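Side-chain contact in 4-hydroxybenzoyl-CoA thioesterase (Pseudomonas sp. CBS3, PDB 1LO7), which hydrolyses 4-hydroxybenzoyl-CoA to 4-hydroxybenzoate and coenzyme A, the last step in converting 4-chlorobenzoate to 4-hydroxybenzoate: residues P25-W30 / Q108-A113. Sequence-based numbering, arbitrary orientation.
Sequences PNYHRW and QLVMRA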
loop_
_atom_site.group_PDB
_atom_site.type_symbol
_atom_site.label_atom_id
_atom_site.label_comp_id
_atom_site.label_asym_id
_atom_site.label_seq_id
_atom_site.Cartn_x
_atom_site.Cartn_y
_atom_site.Cartn_z
ATOM N N PRO A 25 6.130 6.565 1.358
ATOM C CA PRO A 25 6.154 5.545 0.328
ATOM C C PRO A 25 5.090 5.797 -0.736
ATOM O O PRO A 25 5.230 5.388 -1.892
ATOM C CB PRO A 25 6.041 4.228 1.039
ATOM C CG PRO A 25 6.532 4.532 2.457
ATOM C CD PRO A 25 6.151 5.977 2.734
ATOM N N ASN A 26 4.032 6.510 -0.361
ATOM C CA ASN A 26 2.976 6.860 -1.311
ATOM C C ASN A 26 3.506 7.701 -2.464
ATOM O O ASN A 26 3.069 7.537 -3.617
ATOM C CB ASN A 26 1.724 7.480 -0.650
ATOM C CG ASN A 26 1.062 6.436 0.225
ATOM O OD1 ASN A 26 0.912 5.297 -0.216
ATOM N ND2 ASN A 26 0.715 6.763 1.467
ATOM N N TYR A 27 4.453 8.631 -2.180
ATOM C CA TYR A 27 5.015 9.404 -3.266
ATOM C C TYR A 27 5.674 8.461 -4.290
ATOM O O TYR A 27 5.550 8.620 -5.491
ATOM C CB TYR A 27 6.093 10.404 -2.806
ATOM C CG TYR A 27 5.507 11.571 -2.038
ATOM C CD1 TYR A 27 4.733 12.520 -2.706
ATOM C CD2 TYR A 27 5.728 11.737 -0.673
ATOM C CE1 TYR A 27 4.203 13.612 -2.016
ATOM C CE2 TYR A 27 5.202 12.819 0.033
ATOM C CZ TYR A 27 4.432 13.755 -0.650
ATOM O OH TYR A 27 3.875 14.821 0.025
ATOM N N HIS A 28 6.378 7.433 -3.817
ATOM C CA HIS A 28 7.008 6.520 -4.759
ATOM C C HIS A 28 5.953 5.779 -5.593
ATOM O O HIS A 28 6.169 5.501 -6.753
ATOM C CB HIS A 28 7.947 5.539 -4.006
ATOM C CG HIS A 28 9.074 6.298 -3.390
ATOM N ND1 HIS A 28 10.111 6.845 -4.183
ATOM C CD2 HIS A 28 9.317 6.607 -2.072
ATOM C CE1 HIS A 28 10.958 7.467 -3.326
ATOM N NE2 HIS A 28 10.504 7.332 -2.059
ATOM N N ARG A 29 4.776 5.456 -4.993
ATOM C CA ARG A 29 3.722 4.793 -5.761
ATOM C C ARG A 29 3.341 5.755 -6.873
ATOM O O ARG A 29 3.203 5.348 -8.014
ATOM C CB ARG A 29 2.438 4.617 -4.906
ATOM C CG ARG A 29 2.467 3.475 -3.919
ATOM C CD ARG A 29 1.058 2.900 -3.700
ATOM N NE ARG A 29 0.182 3.870 -3.076
ATOM C CZ ARG A 29 -0.778 4.555 -3.689
ATOM N NH1 ARG A 29 -1.018 4.371 -4.963
ATOM N NH2 ARG A 29 -1.534 5.446 -3.003
ATOM N N TRP A 30 3.189 7.023 -6.529
ATOM C CA TRP A 30 2.786 7.986 -7.544
ATOM C C TRP A 30 3.872 8.227 -8.613
ATOM O O TRP A 30 3.556 8.423 -9.834
ATOM C CB TRP A 30 2.278 9.292 -6.915
ATOM C CG TRP A 30 1.132 9.042 -5.995
ATOM C CD1 TRP A 30 0.135 8.127 -6.157
ATOM C CD2 TRP A 30 0.885 9.716 -4.766
ATOM N NE1 TRP A 30 -0.734 8.191 -5.080
ATOM C CE2 TRP A 30 -0.274 9.152 -4.205
ATOM C CE3 TRP A 30 1.569 10.716 -4.062
ATOM C CZ2 TRP A 30 -0.752 9.610 -2.980
ATOM C CZ3 TRP A 30 1.081 11.164 -2.867
ATOM C CH2 TRP A 30 -0.068 10.605 -2.322
ATOM N N GLN A 108 3.560 25.599 -5.282
ATOM C CA GLN A 108 4.607 25.175 -4.358
ATOM C C GLN A 108 5.259 23.828 -4.717
ATOM O O GLN A 108 4.566 22.851 -4.977
ATOM C CB GLN A 108 4.056 25.074 -2.934
ATOM C CG GLN A 108 3.217 26.300 -2.549
ATOM C CD GLN A 108 2.638 26.170 -1.159
ATOM O OE1 GLN A 108 2.935 25.193 -0.452
ATOM N NE2 GLN A 108 1.781 27.122 -0.790
ATOM N N LEU A 109 6.595 23.754 -4.698
ATOM C CA LEU A 109 7.241 22.483 -4.984
ATOM C C LEU A 109 7.061 21.636 -3.743
ATOM O O LEU A 109 7.296 22.112 -2.631
ATOM C CB LEU A 109 8.734 22.745 -5.296
ATOM C CG LEU A 109 9.596 21.501 -5.362
ATOM C CD1 LEU A 109 9.281 20.718 -6.629
ATOM C CD2 LEU A 109 11.074 21.894 -5.371
ATOM N N VAL A 110 6.598 20.392 -3.901
ATOM C CA VAL A 110 6.366 19.470 -2.785
ATOM C C VAL A 110 7.504 18.472 -2.641
ATOM O O VAL A 110 8.081 18.265 -1.561
ATOM C CB VAL A 110 4.996 18.741 -2.891
ATOM C CG1 VAL A 110 4.894 17.655 -1.836
ATOM C CG2 VAL A 110 3.855 19.721 -2.666
ATOM N N MET A 111 7.829 17.824 -3.762
ATOM C CA MET A 111 8.924 16.871 -3.740
ATOM C C MET A 111 9.479 16.670 -5.143
ATOM O O MET A 111 8.860 17.058 -6.143
ATOM C CB MET A 111 8.590 15.539 -3.010
ATOM C CG MET A 111 7.628 14.628 -3.738
ATOM S SD MET A 111 8.413 13.466 -4.876
ATOM C CE MET A 111 9.456 12.334 -3.917
ATOM N N ARG A 112 10.657 16.085 -5.212
ATOM C CA ARG A 112 11.249 15.841 -6.523
ATOM C C ARG A 112 12.072 14.568 -6.468
ATOM O O ARG A 112 12.616 14.222 -5.410
ATOM C CB ARG A 112 12.141 17.015 -6.947
ATOM C CG ARG A 112 12.834 16.746 -8.294
ATOM C CD ARG A 112 13.506 17.986 -8.932
ATOM N NE ARG A 112 12.608 18.995 -9.549
ATOM C CZ ARG A 112 12.537 20.312 -9.235
ATOM N NH1 ARG A 112 13.310 20.879 -8.307
ATOM N NH2 ARG A 112 11.678 21.070 -9.910
ATOM N N ALA A 113 12.166 13.859 -7.605
ATOM C CA ALA A 113 12.980 12.679 -7.584
ATOM C C ALA A 113 13.597 12.437 -8.969
ATOM O O ALA A 113 12.941 12.678 -9.987
ATOM C CB ALA A 113 12.173 11.427 -7.195
#
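With CG anti to its carbonyl carbon (chi1 -72°), Tyr27, which leaves the helix toward the strand, extends its ring to Val110, while Met111 has CG between its backbone N and carbonyl carbon (chi1 71°) and bends again at chi2 and chi3, running on alongside the tyrosine toward the helix. The two side chains run past each other in opposite directions. Met111 CG lies over one ring face, 3.7 Å from Tyr27 CD1, in a CH-pi contact; SD sits obliquely, 5.0 Å from the ring centroid, as a Met-aromatic partner, and CE goes on helixward, 4.0 Å from Tyr27 CB. A flexible, unbranched methionine suits this curved path. Val110 comes crosswise at the phenol end, its CG1 3.5 Å from Tyr27 OH; a short branched residue fills that place. Both neighbours can face the helix because Val110 and Met111 form a classic beta bulge opposite Val98. Tyr27 also touches the bound 4-hydroxyphenacyl-CoA, and an alanine here would probably leave a gap beside Met111 CG and Val110 CG1 and strip the ligand of an aromatic neighbour. Helix 25-41 thus packs on strand 107-123 as the sausage of a hot dog fold lies against its curved antiparallel bun, close to the ligand pocket.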